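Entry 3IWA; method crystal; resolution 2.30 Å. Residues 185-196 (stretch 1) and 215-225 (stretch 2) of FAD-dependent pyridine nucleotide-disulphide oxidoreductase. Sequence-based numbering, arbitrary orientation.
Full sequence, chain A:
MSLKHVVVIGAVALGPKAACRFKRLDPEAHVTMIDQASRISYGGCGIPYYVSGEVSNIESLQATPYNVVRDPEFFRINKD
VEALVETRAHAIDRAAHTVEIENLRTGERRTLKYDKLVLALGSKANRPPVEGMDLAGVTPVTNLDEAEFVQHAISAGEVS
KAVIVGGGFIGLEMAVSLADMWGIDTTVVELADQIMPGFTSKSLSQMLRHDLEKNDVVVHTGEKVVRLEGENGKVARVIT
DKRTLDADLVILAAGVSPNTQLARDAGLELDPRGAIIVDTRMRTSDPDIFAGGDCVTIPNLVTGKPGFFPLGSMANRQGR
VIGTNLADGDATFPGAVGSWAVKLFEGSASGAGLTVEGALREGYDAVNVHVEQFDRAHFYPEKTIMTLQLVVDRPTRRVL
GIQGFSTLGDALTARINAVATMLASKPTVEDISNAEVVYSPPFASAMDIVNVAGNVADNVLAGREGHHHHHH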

# COMPACT_ATOMS: atom_id res chain seq x y z
N ASP A 185 -14.52 -24.49 23.60
CA ASP A 185 -15.87 -24.14 23.13
C ASP A 185 -16.17 -22.64 23.32
O ASP A 185 -16.26 -22.14 24.44
CB ASP A 185 -16.91 -24.98 23.87
CG ASP A 185 -18.32 -24.86 23.26
OD1 ASP A 185 -18.72 -23.77 22.78
OD2 ASP A 185 -19.04 -25.87 23.28
N THR A 186 -16.31 -21.95 22.19
CA THR A 186 -16.28 -20.50 22.18
C THR A 186 -17.50 -19.92 21.51
O THR A 186 -17.88 -20.34 20.43
CB THR A 186 -15.00 -20.00 21.47
OG1 THR A 186 -13.88 -20.67 22.05
CG2 THR A 186 -14.80 -18.52 21.67
N THR A 187 -18.10 -18.93 22.19
CA THR A 187 -19.27 -18.21 21.70
C THR A 187 -19.03 -16.71 21.80
O THR A 187 -18.53 -16.22 22.82
CB THR A 187 -20.51 -18.55 22.53
OG1 THR A 187 -20.61 -19.97 22.63
CG2 THR A 187 -21.78 -17.97 21.92
N VAL A 188 -19.35 -15.98 20.74
CA VAL A 188 -19.27 -14.51 20.75
C VAL A 188 -20.67 -13.99 20.86
O VAL A 188 -21.53 -14.44 20.15
CB VAL A 188 -18.60 -13.93 19.47
CG1 VAL A 188 -18.61 -12.42 19.53
CG2 VAL A 188 -17.20 -14.43 19.30
N VAL A 189 -20.87 -13.05 21.77
CA VAL A 189 -22.15 -12.38 21.94
C VAL A 189 -21.96 -10.88 21.72
O VAL A 189 -21.21 -10.23 22.42
CB VAL A 189 -22.75 -12.66 23.37
CG1 VAL A 189 -24.04 -11.83 23.59
CG2 VAL A 189 -22.99 -14.17 23.57
N GLU A 190 -22.69 -10.33 20.76
CA GLU A 190 -22.56 -8.95 20.34
C GLU A 190 -23.93 -8.26 20.39
O GLU A 190 -24.91 -8.73 19.84
CB GLU A 190 -21.93 -8.91 18.94
CG GLU A 190 -21.95 -7.55 18.24
CD GLU A 190 -21.21 -6.47 18.99
OE1 GLU A 190 -20.02 -6.69 19.27
OE2 GLU A 190 -21.81 -5.41 19.28
N LEU A 191 -23.94 -7.12 21.04
CA LEU A 191 -25.10 -6.28 21.15
C LEU A 191 -25.55 -5.70 19.78
O LEU A 191 -26.73 -5.75 19.44
CB LEU A 191 -24.78 -5.20 22.17
CG LEU A 191 -25.85 -4.14 22.45
CD1 LEU A 191 -27.00 -4.74 23.24
CD2 LEU A 191 -25.20 -2.95 23.20
N ALA A 192 -24.61 -5.18 19.00
CA ALA A 192 -24.95 -4.60 17.68
C ALA A 192 -25.45 -5.70 16.74
O ALA A 192 -25.17 -6.89 16.94
CB ALA A 192 -23.74 -3.88 17.08
N ASP A 193 -26.19 -5.32 15.71
CA ASP A 193 -26.73 -6.30 14.75
C ASP A 193 -25.68 -6.93 13.84
O ASP A 193 -26.02 -7.66 12.90
CB ASP A 193 -27.83 -5.67 13.90
CG ASP A 193 -27.30 -4.57 12.95
OD1 ASP A 193 -26.06 -4.47 12.72
OD2 ASP A 193 -28.13 -3.79 12.40
N GLN A 194 -24.40 -6.62 14.08
CA GLN A 194 -23.34 -7.23 13.33
C GLN A 194 -22.10 -7.34 14.20
O GLN A 194 -21.94 -6.55 15.12
CB GLN A 194 -23.03 -6.39 12.07
CG GLN A 194 -22.64 -4.93 12.37
CD GLN A 194 -21.99 -4.22 11.19
OE1 GLN A 194 -22.66 -3.54 10.42
NE2 GLN A 194 -20.68 -4.43 11.01
N ILE A 195 -21.24 -8.30 13.92
CA ILE A 195 -19.89 -8.30 14.45
C ILE A 195 -19.06 -7.27 13.70
O ILE A 195 -19.46 -6.80 12.62
CB ILE A 195 -19.23 -9.70 14.39
CG1 ILE A 195 -19.05 -10.16 12.94
CG2 ILE A 195 -20.05 -10.73 15.27
CD1 ILE A 195 -18.06 -11.30 12.79
N MET A 196 -17.92 -6.91 14.29
CA MET A 196 -17.05 -5.82 13.83
C MET A 196 -17.76 -4.48 13.52
O MET A 196 -17.40 -3.81 12.54
CB MET A 196 -16.22 -6.27 12.63
CG MET A 196 -15.20 -7.37 12.96
SD MET A 196 -13.85 -6.80 13.96
CE MET A 196 -12.78 -6.40 12.61
N ASN A 215 -15.90 -22.68 11.60
CA ASN A 215 -14.87 -23.27 12.44
C ASN A 215 -15.35 -23.35 13.91
O ASN A 215 -14.55 -23.23 14.83
CB ASN A 215 -13.54 -22.50 12.29
CG ASN A 215 -12.95 -22.61 10.88
OD1 ASN A 215 -11.98 -23.33 10.65
ND2 ASN A 215 -13.54 -21.89 9.94
N ASP A 216 -16.66 -23.53 14.08
CA ASP A 216 -17.28 -23.90 15.36
C ASP A 216 -17.43 -22.79 16.41
O ASP A 216 -17.83 -23.07 17.55
CB ASP A 216 -16.52 -25.06 16.02
CG ASP A 216 -16.57 -26.33 15.21
OD1 ASP A 216 -17.25 -26.39 14.17
OD2 ASP A 216 -15.93 -27.30 15.66
N VAL A 217 -17.09 -21.56 16.07
CA VAL A 217 -17.41 -20.46 16.95
C VAL A 217 -18.87 -20.11 16.70
O VAL A 217 -19.26 -19.83 15.58
CB VAL A 217 -16.50 -19.25 16.72
CG1 VAL A 217 -16.97 -18.10 17.55
CG2 VAL A 217 -15.08 -19.62 17.06
N VAL A 218 -19.68 -20.15 17.74
CA VAL A 218 -21.05 -19.69 17.64
C VAL A 218 -21.07 -18.18 17.82
O VAL A 218 -20.38 -17.64 18.71
CB VAL A 218 -21.93 -20.35 18.71
CG1 VAL A 218 -23.37 -19.80 18.65
CG2 VAL A 218 -21.90 -21.89 18.54
N VAL A 219 -21.89 -17.50 17.01
CA VAL A 219 -22.03 -16.05 17.08
C VAL A 219 -23.47 -15.60 17.31
O VAL A 219 -24.36 -15.99 16.60
CB VAL A 219 -21.48 -15.39 15.81
CG1 VAL A 219 -21.56 -13.88 15.91
CG2 VAL A 219 -20.05 -15.85 15.56
N HIS A 220 -23.69 -14.74 18.29
CA HIS A 220 -25.00 -14.17 18.50
C HIS A 220 -24.86 -12.68 18.40
O HIS A 220 -24.05 -12.09 19.12
CB HIS A 220 -25.60 -14.55 19.87
CG HIS A 220 -25.78 -16.03 20.07
ND1 HIS A 220 -26.65 -16.79 19.33
CD2 HIS A 220 -25.18 -16.89 20.94
CE1 HIS A 220 -26.58 -18.05 19.72
NE2 HIS A 220 -25.70 -18.14 20.69
N THR A 221 -25.66 -12.09 17.51
CA THR A 221 -25.77 -10.64 17.35
C THR A 221 -27.16 -10.13 17.78
O THR A 221 -28.10 -10.91 18.00
CB THR A 221 -25.46 -10.22 15.87
OG1 THR A 221 -26.23 -11.00 14.95
CG2 THR A 221 -23.98 -10.43 15.56
N GLY A 222 -27.31 -8.82 17.88
CA GLY A 222 -28.51 -8.26 18.43
C GLY A 222 -28.89 -8.88 19.78
O GLY A 222 -30.08 -9.03 20.06
N GLU A 223 -27.89 -9.17 20.61
CA GLU A 223 -28.10 -9.91 21.85
C GLU A 223 -27.38 -9.27 23.03
O GLU A 223 -26.18 -8.99 22.97
CB GLU A 223 -27.64 -11.34 21.66
CG GLU A 223 -28.07 -12.26 22.80
CD GLU A 223 -28.18 -13.70 22.42
OE1 GLU A 223 -28.44 -14.02 21.24
OE2 GLU A 223 -28.06 -14.54 23.34
N LYS A 224 -28.14 -9.03 24.10
CA LYS A 224 -27.69 -8.24 25.25
C LYS A 224 -27.39 -9.12 26.45
O LYS A 224 -28.13 -10.08 26.71
CB LYS A 224 -28.75 -7.20 25.64
CG LYS A 224 -28.38 -6.38 26.90
CD LYS A 224 -29.39 -5.26 27.25
CE LYS A 224 -28.71 -4.07 27.97
NZ LYS A 224 -29.53 -2.80 28.03
N VAL A 225 -26.35 -8.78 27.20
CA VAL A 225 -26.00 -9.50 28.41
C VAL A 225 -26.87 -8.92 29.53
O VAL A 225 -26.87 -7.71 29.78
CB VAL A 225 -24.47 -9.41 28.78
CG1 VAL A 225 -24.24 -9.97 30.17
CG2 VAL A 225 -23.61 -10.14 27.79

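Strand 185-189 runs parallel to the strand that ends at His220, with an angle of 18° between their directions. Backbone hydrogen bonds alternate along the pair. Val218 N donates to Thr186 O at 3.2 Å, and Val188 N donates to Val218 O at 2.8 Å. His220 N then reaches Val188 O at 2.9 Å, and Glu190 N reaches His220 O at 2.8 Å. Val188, Val218 and His220 each use both N and O across the contact, as is usual in a parallel ladder.

This register sorts the side chains. Thr187, Val189, Val218 and His220 lie on one face of the sheet; Val188 and Val219 lie on the other. Val188, Val189, Val218 and Val219 all have chi1 near 180° (t), the common valine rotamer in strands. Thr187 is m, at -50°. The methyl Thr187 CG2 lies 4.0 Å from Val218 CB and 3.7 Å from His220 CD2, so it packs against both residues. His220 is also m, with chi2 at -65°. Its ring presents an edge to Val189, whose CG2 is 4.4 Å from His220 CD2. The other methyl, Val189 CG1, lies 3.6 Å from Glu223 O, so the t rotamer places the two methyls near different residues.

Val188 and Val219, on the opposite face, each make an apolar contact. Val188 CG2 meets Val217 CG1 at 4.1 Å. Further along, Ile195 (chi1 p, chi2 t) brings CG2 to 3.6 Å from Val219 CG1. The same Ile195 CG2 is 4.0 Å from Thr221 CG2. Thr221 is p, at 51°, and Thr221 CG2 also lies 4.2 Å from Glu190 CB. Its hydroxyl is hydrogen-bonded elsewhere in the structure.

Beyond the strands, the pairing continues through turns. Glu223 N donates to Glu190 O at 3.1 Å. Gly222 N is equally near Glu190 O, at 3.1 Å, but the angle is poor. Gly222 N donates instead to Ala192 O at 3.0 Å, in a nearly linear bond. Gly222 has a positive phi of 51°, which favours glycine. Gly222 CA also makes a CA-H...O contact with Leu191 O at 3.2 Å.

Glu190 curls back on its own stretch. With chi1 t, chi2 p and chi3 56°, Glu190 OE2 accepts from Ala192 N at 2.8 Å. The end of the side chain thus leads away from the other stretch, while the backbone still bonds across. Leu191 does the reverse. Its CA-to-CB bond points away overall, but chi1 t and chi2 p bring Leu191 CD1 to 3.9 Å from Lys224 CB.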